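Local coordinates for protein 6-phosphogluconate dehydrogenase (Pseudomonas syringae, PDB 5U5G) that probably reduces (2-oxopropyl)phosphonic acid with NADPH during fosfomycin biosynthesis, at residues Ala116-Ser124 with Leu135-Tyr146; Val4-Gly14 with Leu55-Thr66. All blocks are in the same frame, centred on the assembly; numbering follows the deposited sequence.

Interaction 1 (Ala116-Ser124 with Leu135-Tyr146). With 7VD ((2-oxopropyl)phosphonic acid), chain F.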
loop_
_atom_site.group_PDB
_atom_site.type_symbol
_atom_site.label_atom_id
_atom_site.label_comp_id
_atom_site.label_asym_id
_atom_site.label_seq_id
_atom_site.Cartn_x
_atom_site.Cartn_y
_atom_site.Cartn_z
ATOM N N ALA A 116 2.978 -14.495 -36.792
ATOM C CA ALA A 116 3.350 -14.882 -35.438
ATOM C C ALA A 116 2.511 -14.088 -34.440
ATOM O O ALA A 116 1.684 -13.257 -34.821
ATOM C CB ALA A 116 4.852 -14.672 -35.211
ATOM N N ASP A 117 2.720 -14.352 -33.148
ATOM C CA ASP A 117 1.952 -13.700 -32.093
ATOM C C ASP A 117 2.860 -13.068 -31.050
ATOM O O ASP A 117 3.691 -13.752 -30.444
ATOM C CB ASP A 117 1.011 -14.674 -31.392
ATOM C CG ASP A 117 -0.344 -14.744 -32.061
ATOM O OD1 ASP A 117 -1.196 -13.864 -31.781
ATOM O OD2 ASP A 117 -0.543 -15.674 -32.865
ATOM N N TYR A 118 2.677 -11.770 -30.832
ATOM C CA TYR A 118 3.233 -11.079 -29.675
ATOM C C TYR A 118 2.249 -11.203 -28.515
ATOM O O TYR A 118 1.057 -10.920 -28.679
ATOM C CB TYR A 118 3.486 -9.608 -30.021
ATOM C CG TYR A 118 4.235 -8.792 -28.974
ATOM C CD1 TYR A 118 5.596 -8.992 -28.751
ATOM C CD2 TYR A 118 3.589 -7.786 -28.251
ATOM C CE1 TYR A 118 6.292 -8.232 -27.817
ATOM C CE2 TYR A 118 4.271 -7.022 -27.311
ATOM C CZ TYR A 118 5.623 -7.253 -27.098
ATOM O OH TYR A 118 6.303 -6.497 -26.169
ATOM N N ILE A 119 2.733 -11.660 -27.361
ATOM C CA ILE A 119 1.964 -11.628 -26.118
ATOM C C ILE A 119 2.625 -10.606 -25.201
ATOM O O ILE A 119 3.781 -10.772 -24.789
ATOM C CB ILE A 119 1.871 -13.005 -25.451
ATOM C CG1 ILE A 119 1.070 -13.983 -26.327
ATOM C CG2 ILE A 119 1.215 -12.892 -24.075
ATOM C CD1 ILE A 119 -0.382 -13.572 -26.571
ATOM N N GLU A 120 1.893 -9.535 -24.916
ATOM C CA GLU A 120 2.338 -8.432 -24.074
ATOM C C GLU A 120 2.022 -8.803 -22.625
ATOM O O GLU A 120 0.854 -8.853 -22.240
ATOM C CB GLU A 120 1.626 -7.161 -24.538
ATOM C CG GLU A 120 1.667 -5.933 -23.654
ATOM C CD GLU A 120 0.695 -4.845 -24.147
ATOM O OE1 GLU A 120 0.261 -4.893 -25.323
ATOM O OE2 GLU A 120 0.348 -3.953 -23.352
ATOM N N CYS A 121 3.053 -9.103 -21.823
ATOM C CA CYS A 121 2.855 -9.744 -20.515
ATOM C C CYS A 121 3.723 -9.109 -19.426
ATOM O O CYS A 121 4.581 -9.773 -18.828
ATOM C CB CYS A 121 3.133 -11.246 -20.629
ATOM S SG CYS A 121 2.596 -12.253 -19.217
ATOM N N PRO A 122 3.516 -7.823 -19.114
ATOM C CA PRO A 122 4.239 -7.237 -17.976
ATOM C C PRO A 122 3.824 -7.932 -16.686
ATOM O O PRO A 122 2.730 -8.494 -16.587
ATOM C CB PRO A 122 3.821 -5.760 -17.995
ATOM C CG PRO A 122 2.496 -5.732 -18.745
ATOM C CD PRO A 122 2.620 -6.843 -19.771
ATOM N N VAL A 123 4.730 -7.932 -15.702
ATOM C CA VAL A 123 4.528 -8.690 -14.472
ATOM C C VAL A 123 4.807 -7.815 -13.257
ATOM O O VAL A 123 5.433 -6.758 -13.350
ATOM C CB VAL A 123 5.409 -9.954 -14.424
ATOM C CG1 VAL A 123 5.025 -10.922 -15.546
ATOM C CG2 VAL A 123 6.886 -9.571 -14.504
ATOM N N SER A 124 4.337 -8.277 -12.099
ATOM C CA SER A 124 4.595 -7.582 -10.846
ATOM C C SER A 124 4.745 -8.607 -9.730
ATOM O O SER A 124 4.063 -9.636 -9.716
ATOM C CB SER A 124 3.473 -6.592 -10.520
ATOM O OG SER A 124 3.787 -5.809 -9.392
ATOM N N LEU A 135 3.992 -14.464 -9.251
ATOM C CA LEU A 135 3.884 -13.163 -9.912
ATOM C C LEU A 135 2.446 -12.893 -10.335
ATOM O O LEU A 135 1.645 -13.810 -10.538
ATOM C CB LEU A 135 4.790 -13.082 -11.143
ATOM C CG LEU A 135 6.296 -13.006 -10.875
ATOM C CD1 LEU A 135 7.089 -13.031 -12.185
ATOM C CD2 LEU A 135 6.645 -11.786 -10.027
ATOM N N SER A 136 2.113 -11.611 -10.451
ATOM C CA SER A 136 0.902 -11.196 -11.147
ATOM C C SER A 136 1.266 -10.788 -12.567
ATOM O O SER A 136 2.229 -10.046 -12.779
ATOM C CB SER A 136 0.213 -10.023 -10.444
ATOM O OG SER A 136 -0.082 -10.337 -9.102
ATOM N N ALA A 137 0.493 -11.256 -13.531
ATOM C CA ALA A 137 0.683 -10.886 -14.925
ATOM C C ALA A 137 -0.513 -10.078 -15.418
ATOM O O ALA A 137 -1.649 -10.282 -14.975
ATOM C CB ALA A 137 0.890 -12.129 -15.807
ATOM N N ILE A 138 -0.230 -9.128 -16.310
ATOM C CA ILE A 138 -1.235 -8.397 -17.080
ATOM C C ILE A 138 -0.958 -8.687 -18.547
ATOM O O ILE A 138 0.176 -8.524 -19.004
ATOM C CB ILE A 138 -1.175 -6.882 -16.812
ATOM C CG1 ILE A 138 -0.878 -6.608 -15.335
ATOM C CG2 ILE A 138 -2.461 -6.201 -17.308
ATOM C CD1 ILE A 138 -0.266 -5.234 -15.081
ATOM N N VAL A 139 -1.969 -9.134 -19.280
ATOM C CA VAL A 139 -1.734 -9.778 -20.571
ATOM C C VAL A 139 -2.605 -9.143 -21.640
ATOM O O VAL A 139 -3.835 -9.100 -21.500
ATOM C CB VAL A 139 -2.002 -11.296 -20.513
ATOM C CG1 VAL A 139 -1.672 -11.942 -21.853
ATOM C CG2 VAL A 139 -1.210 -11.942 -19.393
ATOM N N SER A 140 -1.970 -8.688 -22.722
ATOM C CA SER A 140 -2.670 -8.239 -23.915
ATOM C C SER A 140 -2.218 -9.067 -25.112
ATOM O O SER A 140 -1.068 -9.514 -25.183
ATOM C CB SER A 140 -2.411 -6.760 -24.210
ATOM O OG SER A 140 -2.929 -5.925 -23.199
ATOM N N GLY A 141 -3.124 -9.239 -26.064
ATOM C CA GLY A 141 -2.838 -10.021 -27.243
ATOM C C GLY A 141 -3.991 -10.930 -27.626
ATOM O O GLY A 141 -5.056 -10.912 -26.995
ATOM N N ARG A 142 -3.758 -11.777 -28.668
ATOM C CA ARG A 142 -4.867 -12.508 -29.244
ATOM C C ARG A 142 -5.185 -13.752 -28.418
ATOM O O ARG A 142 -4.290 -14.352 -27.811
ATOM C CB ARG A 142 -4.545 -12.894 -30.677
ATOM C CG ARG A 142 -4.193 -11.696 -31.536
ATOM C CD ARG A 142 -4.653 -11.900 -32.978
ATOM N NE ARG A 142 -4.507 -13.293 -33.339
ATOM C CZ ARG A 142 -5.057 -13.827 -34.425
ATOM N NH1 ARG A 142 -5.773 -13.067 -35.255
ATOM N NH2 ARG A 142 -4.895 -15.119 -34.701
ATOM N N PRO A 143 -6.468 -14.131 -28.373
ATOM C CA PRO A 143 -6.895 -15.168 -27.422
ATOM C C PRO A 143 -6.348 -16.561 -27.707
ATOM O O PRO A 143 -6.133 -17.327 -26.757
ATOM C CB PRO A 143 -8.432 -15.120 -27.524
ATOM C CG PRO A 143 -8.708 -14.492 -28.839
ATOM C CD PRO A 143 -7.615 -13.489 -29.040
ATOM N N GLU A 144 -6.110 -16.939 -28.960
ATOM C CA GLU A 144 -5.585 -18.285 -29.164
ATOM C C GLU A 144 -4.140 -18.397 -28.674
ATOM O O GLU A 144 -3.791 -19.348 -27.966
ATOM C CB GLU A 144 -5.700 -18.702 -30.631
ATOM C CG GLU A 144 -5.266 -20.149 -30.829
ATOM C CD GLU A 144 -4.957 -20.527 -32.278
ATOM O OE1 GLU A 144 -4.561 -19.648 -33.076
ATOM O OE2 GLU A 144 -5.087 -21.727 -32.581
ATOM N N ALA A 145 -3.292 -17.431 -29.025
ATOM C CA ALA A 145 -1.926 -17.424 -28.509
ATOM C C ALA A 145 -1.909 -17.337 -26.988
ATOM O O ALA A 145 -1.125 -18.031 -26.331
ATOM C CB ALA A 145 -1.136 -16.266 -29.118
ATOM N N TYR A 146 -2.765 -16.494 -26.410
ATOM C CA TYR A 146 -2.864 -16.431 -24.956
ATOM C C TYR A 146 -3.190 -17.800 -24.376
ATOM O O TYR A 146 -2.516 -18.274 -23.456
ATOM C CB TYR A 146 -3.920 -15.403 -24.543
ATOM C CG TYR A 146 -4.228 -15.395 -23.062
ATOM C CD1 TYR A 146 -3.222 -15.196 -22.127
ATOM C CD2 TYR A 146 -5.527 -15.576 -22.599
ATOM C CE1 TYR A 146 -3.495 -15.183 -20.775
ATOM C CE2 TYR A 146 -5.810 -15.559 -21.248
ATOM C CZ TYR A 146 -4.787 -15.366 -20.341
ATOM O OH TYR A 146 -5.049 -15.348 -18.996
HETATM P P1 7VD F . 7.378 -4.900 -9.141
HETATM C C1 7VD F . 8.930 -4.137 -9.693
HETATM O O2 7VD F . 6.144 -4.377 -9.837
HETATM O O3 7VD F . 7.426 -6.407 -9.243
HETATM O O4 7VD F . 7.386 -4.478 -7.692
HETATM C C6 7VD F . 8.853 -3.274 -10.927
HETATM O O7 7VD F . 8.102 -3.557 -11.860
HETATM C C8 7VD F . 9.744 -2.062 -10.931
HETATM O O HOH W 1 -1.116 -11.747 -29.938
HETATM O O HOH W 2 2.408 -9.199 -7.361
#
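E120 and S140 pair through both of their backbone groups: E120 N donates to S140 O at 3.0 Å and S140 N to E120 O at 2.9 Å, an isolated bridge. At P122 the pairing is one-sided: the ring nitrogen has no hydrogen for I138 O, while P122 O accepts from I138 N. At the far end S124 and S136 form a second hydrogen-bonded pair.

Apolar contacts line one side. C121 SG, anti to its own N (chi1 -167°), sits 3.8 Å from A137 CB and equally near V139 CG2, a small polarisable atom set between two short side chains. I119 uses two branches: CG2 meets V139 CG1, while CD1 reaches the helix start at 3.8 Å from A145 CB. G141 has backbone angles (phi 137°) that suit glycine, and it sits close to I119 CD1.

Polar side chains meet at three places. The carboxylate of D117 rests on the methyl of A145, CG to CB 3.4 Å, and its OD1 forms a long salt bridge with R142 NE (3.7 Å). One water ties D117 OD1 and Y118 O to R142 N, just before the helix. The carboxylate of E120 lies against S140 CB but is bound by G167, Q170 and H108. S124 OG donates to phosphonate oxygen O2 of the ligand at 2.8 Å, a short side chain delivering a hydroxyl from the strand end; the same OG is hydrogen-bonded to R212 N of the second subunit, so the site spans the dimer.

Strand 117-124 lies between strands 92-95 and 135-139, with strand 157-162 beyond the latter; helix 168-196 packs on E120 and P122, and C211 of the second subunit covers S124 and S136.

Interaction 2 (Val4-Gly14 with Leu55-Thr66). With NAP (NADP nicotinamide-adenine-dinucleotide phosphate), chain E.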
loop_
_atom_site.group_PDB
_atom_site.type_symbol
_atom_site.label_atom_id
_atom_site.label_comp_id
_atom_site.label_asym_id
_atom_site.label_seq_id
_atom_site.Cartn_x
_atom_site.Cartn_y
_atom_site.Cartn_z
ATOM N N VAL A 4 10.344 -27.185 -25.581
ATOM C CA VAL A 4 11.449 -26.264 -25.318
ATOM C C VAL A 4 10.947 -24.823 -25.364
ATOM O O VAL A 4 10.261 -24.415 -26.312
ATOM C CB VAL A 4 12.592 -26.485 -26.322
ATOM C CG1 VAL A 4 13.689 -25.434 -26.129
ATOM C CG2 VAL A 4 13.167 -27.881 -26.170
ATOM N N VAL A 5 11.301 -24.044 -24.343
ATOM C CA VAL A 5 11.015 -22.614 -24.304
ATOM C C VAL A 5 12.330 -21.838 -24.327
ATOM O O VAL A 5 13.318 -22.253 -23.708
ATOM C CB VAL A 5 10.184 -22.241 -23.059
ATOM C CG1 VAL A 5 8.795 -22.894 -23.121
ATOM C CG2 VAL A 5 10.910 -22.661 -21.804
ATOM N N GLY A 6 12.337 -20.696 -25.037
ATOM C CA GLY A 6 13.470 -19.797 -25.044
ATOM C C GLY A 6 13.284 -18.646 -24.070
ATOM O O GLY A 6 12.167 -18.337 -23.659
ATOM N N PHE A 7 14.397 -18.003 -23.707
ATOM C CA PHE A 7 14.349 -16.880 -22.771
ATOM C C PHE A 7 15.484 -15.913 -23.074
ATOM O O PHE A 7 16.652 -16.310 -23.072
ATOM C CB PHE A 7 14.432 -17.373 -21.322
ATOM C CG PHE A 7 13.810 -16.437 -20.332
ATOM C CD1 PHE A 7 14.431 -15.234 -20.007
ATOM C CD2 PHE A 7 12.607 -16.757 -19.718
ATOM C CE1 PHE A 7 13.864 -14.375 -19.106
ATOM C CE2 PHE A 7 12.034 -15.906 -18.806
ATOM C CZ PHE A 7 12.653 -14.706 -18.498
ATOM N N ILE A 8 15.139 -14.649 -23.325
ATOM C CA ILE A 8 16.095 -13.589 -23.636
ATOM C C ILE A 8 16.041 -12.551 -22.523
ATOM O O ILE A 8 14.973 -12.007 -22.230
ATOM C CB ILE A 8 15.775 -12.914 -24.984
ATOM C CG1 ILE A 8 15.786 -13.914 -26.129
ATOM C CG2 ILE A 8 16.707 -11.742 -25.235
ATOM C CD1 ILE A 8 14.884 -13.488 -27.321
ATOM N N GLY A 9 17.189 -12.252 -21.927
ATOM C CA GLY A 9 17.229 -11.238 -20.897
ATOM C C GLY A 9 17.410 -11.879 -19.542
ATOM O O GLY A 9 16.450 -12.325 -18.912
ATOM N N LEU A 10 18.656 -11.959 -19.100
ATOM C CA LEU A 10 18.954 -12.647 -17.861
ATOM C C LEU A 10 19.371 -11.619 -16.827
ATOM O O LEU A 10 20.421 -11.746 -16.192
ATOM C CB LEU A 10 20.037 -13.703 -18.092
ATOM C CG LEU A 10 19.646 -14.765 -19.136
ATOM C CD1 LEU A 10 20.778 -15.766 -19.392
ATOM C CD2 LEU A 10 18.353 -15.506 -18.763
ATOM N N GLY A 11 18.571 -10.575 -16.684
ATOM C CA GLY A 11 18.746 -9.636 -15.602
ATOM C C GLY A 11 18.163 -10.209 -14.331
ATOM O O GLY A 11 17.921 -11.412 -14.208
ATOM N N ARG A 12 17.926 -9.315 -13.369
ATOM C CA ARG A 12 17.418 -9.736 -12.070
ATOM C C ARG A 12 16.132 -10.539 -12.215
ATOM O O ARG A 12 16.017 -11.653 -11.688
ATOM C CB ARG A 12 17.193 -8.509 -11.181
ATOM C CG ARG A 12 18.478 -7.873 -10.638
ATOM C CD ARG A 12 18.260 -6.360 -10.503
ATOM N NE ARG A 12 19.112 -5.716 -9.510
ATOM C CZ ARG A 12 20.039 -4.797 -9.773
ATOM N NH1 ARG A 12 20.257 -4.385 -11.022
ATOM N NH2 ARG A 12 20.744 -4.280 -8.770
ATOM N N MET A 13 15.141 -9.968 -12.895
ATOM C CA MET A 13 13.854 -10.647 -13.040
ATOM C C MET A 13 13.955 -11.826 -14.000
ATOM O O MET A 13 13.371 -12.887 -13.748
ATOM C CB MET A 13 12.792 -9.655 -13.529
ATOM C CG MET A 13 11.404 -10.276 -13.749
ATOM S SD MET A 13 10.697 -10.871 -12.190
ATOM C CE MET A 13 10.828 -9.397 -11.237
ATOM N N GLY A 14 14.686 -11.660 -15.106
ATOM C CA GLY A 14 14.803 -12.750 -16.073
ATOM C C GLY A 14 15.420 -14.005 -15.474
ATOM O O GLY A 14 14.884 -15.109 -15.616
ATOM N N LEU A 55 18.538 -19.602 -30.798
ATOM C CA LEU A 55 17.422 -19.749 -29.878
ATOM C C LEU A 55 16.147 -20.110 -30.628
ATOM O O LEU A 55 15.450 -21.061 -30.258
ATOM C CB LEU A 55 17.245 -18.467 -29.067
ATOM C CG LEU A 55 16.295 -18.493 -27.877
ATOM C CD1 LEU A 55 16.789 -19.447 -26.808
ATOM C CD2 LEU A 55 16.213 -17.097 -27.322
ATOM N N THR A 56 15.841 -19.379 -31.705
ATOM C CA THR A 56 14.611 -19.633 -32.451
ATOM C C THR A 56 14.623 -20.986 -33.158
ATOM O O THR A 56 13.551 -21.536 -33.437
ATOM C CB THR A 56 14.367 -18.517 -33.479
ATOM O OG1 THR A 56 15.533 -18.344 -34.297
ATOM C CG2 THR A 56 14.021 -17.184 -32.783
ATOM N N ARG A 57 15.802 -21.538 -33.463
ATOM C CA ARG A 57 15.837 -22.885 -34.028
ATOM C C ARG A 57 15.266 -23.886 -33.042
ATOM O O ARG A 57 14.517 -24.794 -33.424
ATOM C CB ARG A 57 17.269 -23.276 -34.404
ATOM C CG ARG A 57 17.389 -24.657 -35.070
ATOM C CD ARG A 57 18.859 -25.054 -35.264
ATOM N NE ARG A 57 19.031 -26.425 -35.753
ATOM C CZ ARG A 57 20.182 -27.097 -35.717
ATOM N NH1 ARG A 57 21.273 -26.540 -35.203
ATOM N NH2 ARG A 57 20.242 -28.339 -36.186
ATOM N N ALA A 58 15.595 -23.718 -31.760
ATOM C CA ALA A 58 15.210 -24.689 -30.746
ATOM C C ALA A 58 13.800 -24.466 -30.217
ATOM O O ALA A 58 13.144 -25.425 -29.791
ATOM C CB ALA A 58 16.197 -24.640 -29.576
ATOM N N ALA A 59 13.322 -23.227 -30.191
ATOM C CA ALA A 59 12.144 -22.919 -29.393
ATOM C C ALA A 59 11.114 -22.174 -30.225
ATOM O O ALA A 59 11.449 -21.223 -30.941
ATOM C CB ALA A 59 12.533 -22.111 -28.148
ATOM N N ARG A 60 9.864 -22.625 -30.141
ATOM C CA ARG A 60 8.754 -21.992 -30.831
ATOM C C ARG A 60 8.001 -21.010 -29.940
ATOM O O ARG A 60 7.159 -20.259 -30.448
ATOM C CB ARG A 60 7.787 -23.064 -31.370
ATOM C CG ARG A 60 8.491 -24.205 -32.133
ATOM C CD ARG A 60 8.613 -23.964 -33.649
ATOM N NE ARG A 60 9.223 -22.684 -34.014
ATOM C CZ ARG A 60 10.532 -22.440 -34.013
ATOM N NH1 ARG A 60 11.392 -23.396 -33.666
ATOM N NH2 ARG A 60 10.977 -21.239 -34.374
ATOM N N VAL A 61 8.263 -21.026 -28.630
ATOM C CA VAL A 61 7.787 -20.017 -27.689
ATOM C C VAL A 61 9.000 -19.441 -26.975
ATOM O O VAL A 61 9.846 -20.197 -26.481
ATOM C CB VAL A 61 6.793 -20.584 -26.660
ATOM C CG1 VAL A 61 6.298 -19.458 -25.745
ATOM C CG2 VAL A 61 5.621 -21.263 -27.347
ATOM N N LEU A 62 9.093 -18.106 -26.941
ATOM C CA LEU A 62 10.199 -17.403 -26.293
ATOM C C LEU A 62 9.665 -16.370 -25.310
ATOM O O LEU A 62 8.631 -15.735 -25.561
ATOM C CB LEU A 62 11.105 -16.670 -27.296
ATOM C CG LEU A 62 11.533 -17.303 -28.614
ATOM C CD1 LEU A 62 12.417 -16.339 -29.349
ATOM C CD2 LEU A 62 12.272 -18.592 -28.363
ATOM N N PHE A 63 10.378 -16.196 -24.201
ATOM C CA PHE A 63 10.144 -15.090 -23.284
ATOM C C PHE A 63 11.225 -14.032 -23.469
ATOM O O PHE A 63 12.381 -14.348 -23.775
ATOM C CB PHE A 63 10.142 -15.551 -21.822
ATOM C CG PHE A 63 9.023 -16.497 -21.469
ATOM C CD1 PHE A 63 7.787 -16.011 -21.055
ATOM C CD2 PHE A 63 9.221 -17.874 -21.517
ATOM C CE1 PHE A 63 6.755 -16.877 -20.718
ATOM C CE2 PHE A 63 8.193 -18.752 -21.192
ATOM C CZ PHE A 63 6.954 -18.248 -20.789
ATOM N N VAL A 64 10.837 -12.774 -23.276
ATOM C CA VAL A 64 11.736 -11.625 -23.322
ATOM C C VAL A 64 11.581 -10.869 -22.010
ATOM O O VAL A 64 10.453 -10.561 -21.601
ATOM C CB VAL A 64 11.428 -10.696 -24.514
ATOM C CG1 VAL A 64 12.348 -9.462 -24.505
ATOM C CG2 VAL A 64 11.538 -11.445 -25.827
ATOM N N CYS A 65 12.709 -10.564 -21.352
ATOM C CA CYS A 65 12.650 -9.806 -20.099
ATOM C C CYS A 65 13.888 -8.904 -20.031
ATOM O O CYS A 65 14.906 -9.221 -19.411
ATOM C CB CYS A 65 12.558 -10.715 -18.877
ATOM S SG CYS A 65 12.185 -9.791 -17.389
ATOM N N THR A 66 13.797 -7.758 -20.696
ATOM C CA THR A 66 14.894 -6.810 -20.806
ATOM C C THR A 66 14.427 -5.467 -20.273
ATOM O O THR A 66 13.252 -5.278 -19.966
ATOM C CB THR A 66 15.361 -6.675 -22.263
ATOM O OG1 THR A 66 14.301 -6.121 -23.055
ATOM C CG2 THR A 66 15.757 -8.055 -22.841
HETATM P PA NAP E . 18.190 -5.625 -15.162
HETATM O O1A NAP E . 18.803 -4.279 -15.288
HETATM O O2A NAP E . 18.453 -6.488 -13.953
HETATM O O5B NAP E . 18.533 -6.525 -16.515
HETATM C C5B NAP E . 18.211 -5.738 -17.636
HETATM C C4B NAP E . 18.217 -6.687 -18.854
HETATM O O4B NAP E . 18.040 -5.967 -20.073
HETATM C C3B NAP E . 19.581 -7.464 -18.903
HETATM O O3B NAP E . 19.359 -8.736 -19.429
HETATM C C2B NAP E . 20.342 -6.630 -19.953
HETATM O O2B NAP E . 21.265 -7.303 -20.661
HETATM C C1B NAP E . 19.128 -6.310 -20.912
HETATM N N9A NAP E . 19.488 -5.186 -21.755
HETATM C C8A NAP E . 19.463 -3.807 -21.461
HETATM N N7A NAP E . 19.907 -3.037 -22.491
HETATM C C5A NAP E . 20.239 -3.973 -23.481
HETATM C C6A NAP E . 20.759 -3.832 -24.780
HETATM N N6A NAP E . 21.028 -2.590 -25.301
HETATM N N1A NAP E . 21.011 -4.912 -25.562
HETATM C C2A NAP E . 20.726 -6.130 -25.004
HETATM N N3A NAP E . 20.227 -6.423 -23.795
HETATM C C4A NAP E . 19.987 -5.310 -23.037
HETATM O O3 NAP E . 16.613 -5.170 -15.235
HETATM P PN NAP E . 15.599 -6.137 -14.460
HETATM O O1N NAP E . 15.772 -7.565 -14.798
HETATM O O2N NAP E . 15.247 -5.648 -13.073
HETATM O O5D NAP E . 14.100 -5.739 -15.259
HETATM C C5D NAP E . 13.989 -6.346 -16.468
HETATM C C4D NAP E . 12.575 -6.086 -16.954
HETATM O O4D NAP E . 11.621 -6.612 -15.995
HETATM C C3D NAP E . 12.327 -4.522 -17.028
HETATM O O3D NAP E . 11.514 -4.252 -18.135
HETATM C C2D NAP E . 11.599 -4.229 -15.734
HETATM O O2D NAP E . 10.716 -3.141 -15.824
HETATM C C1D NAP E . 10.771 -5.547 -15.587
HETATM N N1N NAP E . 10.402 -5.790 -14.206
HETATM C C2N NAP E . 11.374 -5.870 -13.173
HETATM C C3N NAP E . 10.960 -6.185 -11.896
HETATM C C7N NAP E . 11.936 -6.309 -10.810
HETATM O O7N NAP E . 11.618 -6.631 -9.664
HETATM N N7N NAP E . 13.281 -6.113 -11.071
HETATM C C4N NAP E . 9.518 -6.479 -11.574
HETATM C C5N NAP E . 8.610 -6.346 -12.713
HETATM C C6N NAP E . 9.044 -6.008 -13.927
HETATM P P2B NAP E . 22.929 -7.413 -19.867
HETATM O O1X NAP E . 22.612 -8.442 -18.827
HETATM O O2X NAP E . 23.815 -7.860 -21.034
HETATM O O3X NAP E . 23.078 -5.984 -19.406
HETATM O O HOH W 3 9.372 -24.969 -28.741
HETATM O O HOH W 4 15.738 -9.617 -16.714
#
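The first strand of the Rossmann-type nucleotide-binding domain, with the glycine-rich turn that follows it, pairs here with parallel strand 61-64. G6 N donates to V61 O at 2.9 Å, F63 N to G6 O, I8 N to F63 O and C65 N to I8 O.

On the face of I8, the L55 methyl CD2 presses on I8 CG1 at 3.4 Å, a tight fit, while I8 CD1 and V64 CG2 lie side by side. G6 has no side chain to collide with L62 and L55, so helix 52-58 can settle close over the strand. On the other face F7 CD2 touches F63 CB at 3.5 Å. With its CG anti to N (chi1 -155°), the F7 ring also extends along the strand until CE1 meets C65 CB; the F7 and F63 rings are inclined by 31° in an oblique pair.

Beyond the strand ends, R12 N binds NADP O2A at 2.9 Å with a nearly straight bond and M13 N binds O1N. G11 has no side chain to strike the cofactor's O5B. A water links G14 N and C65 O to O1N, and T66 O accepts from ribose O3D at 2.7 Å. Strand, glycine turn (G9, G11) and helix start (with G14), with backbone amides on the diphosphate, are characteristic of the dinucleotide-binding Rossmann fold.

In the fold
Along the chain interaction 2 comes first, complete before the segments of interaction 1 begin, and their centres lie about 15 Å apart in one mixed sheet. Strand 5-8 pairs with 61-64 in its parallel part; strand 92-95 then leads to 117-124, which meets 135-139 in antiparallel fashion. All four segments belong to the NAD-binding domain. The two contacts touch directly, L135 CD1 lying 4.2 Å from M13 SD. Interaction 2 contributes groups that hold the NADP diphosphate and a ribose, whereas interaction 1 brings V123 beside the cofactor and S124 to the phosphonate. One sheet thus supplies groups to both neighbouring sites, an arrangement consistent with hydride transfer between cofactor and ligand.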